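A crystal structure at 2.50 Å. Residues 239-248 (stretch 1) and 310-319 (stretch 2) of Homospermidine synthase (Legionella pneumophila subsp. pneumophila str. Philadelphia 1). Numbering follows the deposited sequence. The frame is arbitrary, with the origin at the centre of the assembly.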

# COMPACT_ATOMS: atom_id res chain seq x y z
N ALA A 239 11.90 14.77 0.66
CA ALA A 239 11.88 14.78 -0.80
C ALA A 239 12.89 15.77 -1.39
O ALA A 239 12.91 16.95 -1.02
CB ALA A 239 10.47 15.12 -1.29
N GLU A 240 13.74 15.27 -2.29
CA GLU A 240 14.77 16.08 -2.96
C GLU A 240 14.42 16.24 -4.44
O GLU A 240 14.18 15.25 -5.13
CB GLU A 240 16.15 15.43 -2.82
CG GLU A 240 17.30 16.32 -3.30
CD GLU A 240 18.65 15.64 -3.18
OE1 GLU A 240 19.08 15.36 -2.04
OE2 GLU A 240 19.28 15.38 -4.22
N ILE A 241 14.42 17.47 -4.92
CA ILE A 241 14.05 17.74 -6.31
C ILE A 241 14.89 18.78 -7.04
O ILE A 241 15.16 19.86 -6.51
CB ILE A 241 12.58 18.22 -6.36
CG1 ILE A 241 11.70 17.30 -5.51
CG2 ILE A 241 12.09 18.24 -7.79
CD1 ILE A 241 10.31 17.86 -5.25
N GLY A 242 15.30 18.46 -8.27
CA GLY A 242 16.06 19.40 -9.07
C GLY A 242 15.03 20.38 -9.63
O GLY A 242 14.16 19.98 -10.40
N TRP A 243 15.11 21.65 -9.24
CA TRP A 243 14.13 22.62 -9.70
C TRP A 243 14.38 23.13 -11.12
O TRP A 243 15.38 23.77 -11.39
CB TRP A 243 14.08 23.81 -8.75
CG TRP A 243 12.71 24.44 -8.67
CD1 TRP A 243 12.42 25.77 -8.72
CD2 TRP A 243 11.47 23.76 -8.49
NE1 TRP A 243 11.07 25.96 -8.58
CE2 TRP A 243 10.46 24.75 -8.43
CE3 TRP A 243 11.10 22.41 -8.36
CZ2 TRP A 243 9.10 24.43 -8.25
CZ3 TRP A 243 9.76 22.10 -8.19
CH2 TRP A 243 8.77 23.11 -8.13
N GLY A 244 13.44 22.83 -12.02
CA GLY A 244 13.58 23.27 -13.40
C GLY A 244 13.19 24.72 -13.58
O GLY A 244 12.33 25.23 -12.86
N THR A 245 13.81 25.39 -14.54
CA THR A 245 13.52 26.80 -14.82
C THR A 245 12.10 27.05 -15.36
O THR A 245 11.63 28.18 -15.34
CB THR A 245 14.55 27.40 -15.79
OG1 THR A 245 14.83 26.46 -16.84
CG2 THR A 245 15.84 27.74 -15.06
N HIS A 246 11.42 26.01 -15.82
CA HIS A 246 10.06 26.19 -16.34
C HIS A 246 9.03 26.24 -15.23
O HIS A 246 7.96 26.83 -15.42
CB HIS A 246 9.68 25.07 -17.31
CG HIS A 246 9.19 23.83 -16.62
ND1 HIS A 246 10.03 23.00 -15.90
CD2 HIS A 246 7.95 23.31 -16.47
CE1 HIS A 246 9.32 22.03 -15.35
NE2 HIS A 246 8.06 22.20 -15.68
N GLU A 247 9.33 25.61 -14.10
CA GLU A 247 8.41 25.56 -12.96
C GLU A 247 7.86 26.94 -12.64
O GLU A 247 8.62 27.89 -12.42
CB GLU A 247 9.10 25.00 -11.71
CG GLU A 247 9.65 23.59 -11.85
CD GLU A 247 8.58 22.53 -12.03
OE1 GLU A 247 8.94 21.34 -12.14
OE2 GLU A 247 7.38 22.87 -12.06
N ALA A 248 6.54 27.03 -12.59
CA ALA A 248 5.87 28.29 -12.31
C ALA A 248 5.10 28.27 -11.00
O ALA A 248 4.40 29.22 -10.67
CB ALA A 248 4.93 28.62 -13.48
N GLU A 310 24.30 33.54 -14.43
CA GLU A 310 22.86 33.64 -14.59
C GLU A 310 22.32 32.40 -15.31
O GLU A 310 22.57 32.22 -16.50
CB GLU A 310 22.52 34.89 -15.40
CG GLU A 310 21.05 35.04 -15.73
CD GLU A 310 20.82 36.03 -16.86
OE1 GLU A 310 21.41 35.82 -17.95
OE2 GLU A 310 20.07 37.01 -16.65
N LEU A 311 21.59 31.55 -14.59
CA LEU A 311 21.07 30.35 -15.21
C LEU A 311 20.05 30.71 -16.27
O LEU A 311 19.22 31.60 -16.09
CB LEU A 311 20.42 29.42 -14.17
CG LEU A 311 19.00 29.74 -13.70
CD1 LEU A 311 18.50 28.62 -12.80
CD2 LEU A 311 18.99 31.07 -12.97
N LEU A 312 20.12 29.99 -17.39
CA LEU A 312 19.22 30.20 -18.50
C LEU A 312 18.26 29.02 -18.58
O LEU A 312 17.05 29.20 -18.71
CB LEU A 312 20.02 30.30 -19.80
CG LEU A 312 21.18 31.30 -19.77
CD1 LEU A 312 21.97 31.22 -21.08
CD2 LEU A 312 20.63 32.71 -19.57
N TYR A 313 18.81 27.81 -18.48
CA TYR A 313 18.03 26.59 -18.57
C TYR A 313 18.41 25.50 -17.57
O TYR A 313 19.57 25.33 -17.20
CB TYR A 313 18.15 25.98 -19.96
CG TYR A 313 17.63 24.57 -20.03
CD1 TYR A 313 16.26 24.31 -20.02
CD2 TYR A 313 18.52 23.49 -20.15
CE1 TYR A 313 15.79 23.00 -20.14
CE2 TYR A 313 18.06 22.18 -20.27
CZ TYR A 313 16.69 21.94 -20.27
OH TYR A 313 16.23 20.67 -20.46
N ARG A 314 17.40 24.73 -17.17
CA ARG A 314 17.58 23.65 -16.23
C ARG A 314 16.26 22.91 -16.09
O ARG A 314 15.24 23.51 -15.78
CB ARG A 314 18.00 24.21 -14.88
CG ARG A 314 18.15 23.17 -13.80
CD ARG A 314 18.13 23.83 -12.43
NE ARG A 314 19.36 24.55 -12.13
CZ ARG A 314 19.47 25.50 -11.21
NH1 ARG A 314 18.42 25.84 -10.48
NH2 ARG A 314 20.64 26.08 -11.00
N PRO A 315 16.27 21.60 -16.33
CA PRO A 315 15.05 20.80 -16.22
C PRO A 315 14.83 20.35 -14.78
O PRO A 315 15.74 20.40 -13.96
CB PRO A 315 15.33 19.62 -17.14
CG PRO A 315 16.80 19.40 -16.92
CD PRO A 315 17.35 20.82 -16.96
N THR A 316 13.61 19.94 -14.48
CA THR A 316 13.30 19.45 -13.15
C THR A 316 13.69 17.97 -13.19
O THR A 316 13.43 17.28 -14.19
CB THR A 316 11.78 19.62 -12.83
OG1 THR A 316 11.52 20.98 -12.49
CG2 THR A 316 11.36 18.72 -11.67
N VAL A 317 14.35 17.50 -12.14
CA VAL A 317 14.79 16.11 -12.07
C VAL A 317 14.54 15.50 -10.70
O VAL A 317 14.94 16.05 -9.67
CB VAL A 317 16.31 15.97 -12.35
CG1 VAL A 317 16.68 14.49 -12.38
CG2 VAL A 317 16.66 16.64 -13.67
N HIS A 318 13.88 14.35 -10.70
CA HIS A 318 13.59 13.62 -9.48
C HIS A 318 13.19 12.19 -9.82
O HIS A 318 13.00 11.84 -10.98
CB HIS A 318 12.50 14.33 -8.66
CG HIS A 318 11.13 14.29 -9.26
ND1 HIS A 318 10.40 13.12 -9.36
CD2 HIS A 318 10.34 15.28 -9.75
CE1 HIS A 318 9.21 13.40 -9.88
NE2 HIS A 318 9.15 14.70 -10.12
N TYR A 319 13.09 11.37 -8.77
CA TYR A 319 12.77 9.95 -8.88
C TYR A 319 11.26 9.69 -8.69
O TYR A 319 10.61 10.32 -7.86
CB TYR A 319 13.60 9.22 -7.81
CG TYR A 319 13.77 7.71 -7.95
CD1 TYR A 319 14.30 6.94 -6.90
CD2 TYR A 319 13.40 7.05 -9.13
CE1 TYR A 319 14.45 5.55 -7.02
CE2 TYR A 319 13.54 5.67 -9.27
CZ TYR A 319 14.07 4.93 -8.21
OH TYR A 319 14.21 3.56 -8.36
O HOH W 1 14.01 12.09 -6.21

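The two stretches meet through the backbone of two antiparallel strands, 239-242 and 316-319, whose axes approach to 4.7 Å with their directions 148° apart. A single bridge joins them. Gly242 N donates to Val317 O at 2.8 Å with a nearly straight N-H...O angle of 165°, and Val317 N returns a bond to Gly242 O at 3.0 Å, somewhat more bent at 148°. The same carbonyl receives a CA-H...O contact, Thr316 CA lying 2.9 Å from Gly242 O. Two residue pairs further along, a water extends the link: it accepts from Tyr319 N at 2.8 Å and gives a weak bond to Glu240 O at 3.3 Å.

Beyond the bridge, stretch 1 leaves the strand but remains tied to stretch 2 through Thr245, by backbone and side chain. Thr245 N donates to Arg314 O at 2.7 Å, and Thr245 OG1 donates to the same Arg314 O at 3.2 Å, so one carbonyl takes both the amide and the hydroxyl of a single residue. This hold lies within a type I turn from Gly244 to Glu247, in which Glu247 N donates to Gly244 O at 3.3 Å.

The hydroxyl of Thr316 serves as a relay. Thr316 OG1 accepts from Gly244 N at 2.7 Å and donates to Glu247 OE1 at 2.6 Å, connecting the first and last residues of the turn through one side chain of the opposing stretch. The bond to the carboxylate is the shortest of the hydrogen bonds between the stretches.

Close packing around Gly244 depends on the absence of a side chain. Gly244 CA is 2.9 Å from Arg314 O and 3.5 Å from Pro315 C; a CB in ideal position would point toward stretch 2 and clash with Thr316 N, 2.6 Å away, and with Pro315 C at 3.0 Å. At Gly242 the fit is less severe, with an ideal CB 3.3 Å from Val317 O.

Apolar contacts supplement the polar ones. Ile241 CG2 lies 4.0 Å from both Thr316 CG2 and His318 CD2, so its methyl touches two residues of the facing strand, and the His318 ring meets it obliquely. Farther out, Thr245 CG2 packs 3.6 Å from Leu311 CD1.

A different close contact is made by the Arg314 side chain, extended through chi1 and chi2, whose Arg314 CD comes to 2.9 Å from Trp243 O, while the CA-to-CB bond of Trp243 itself points away from stretch 2. Together the two sides bury 525 Å².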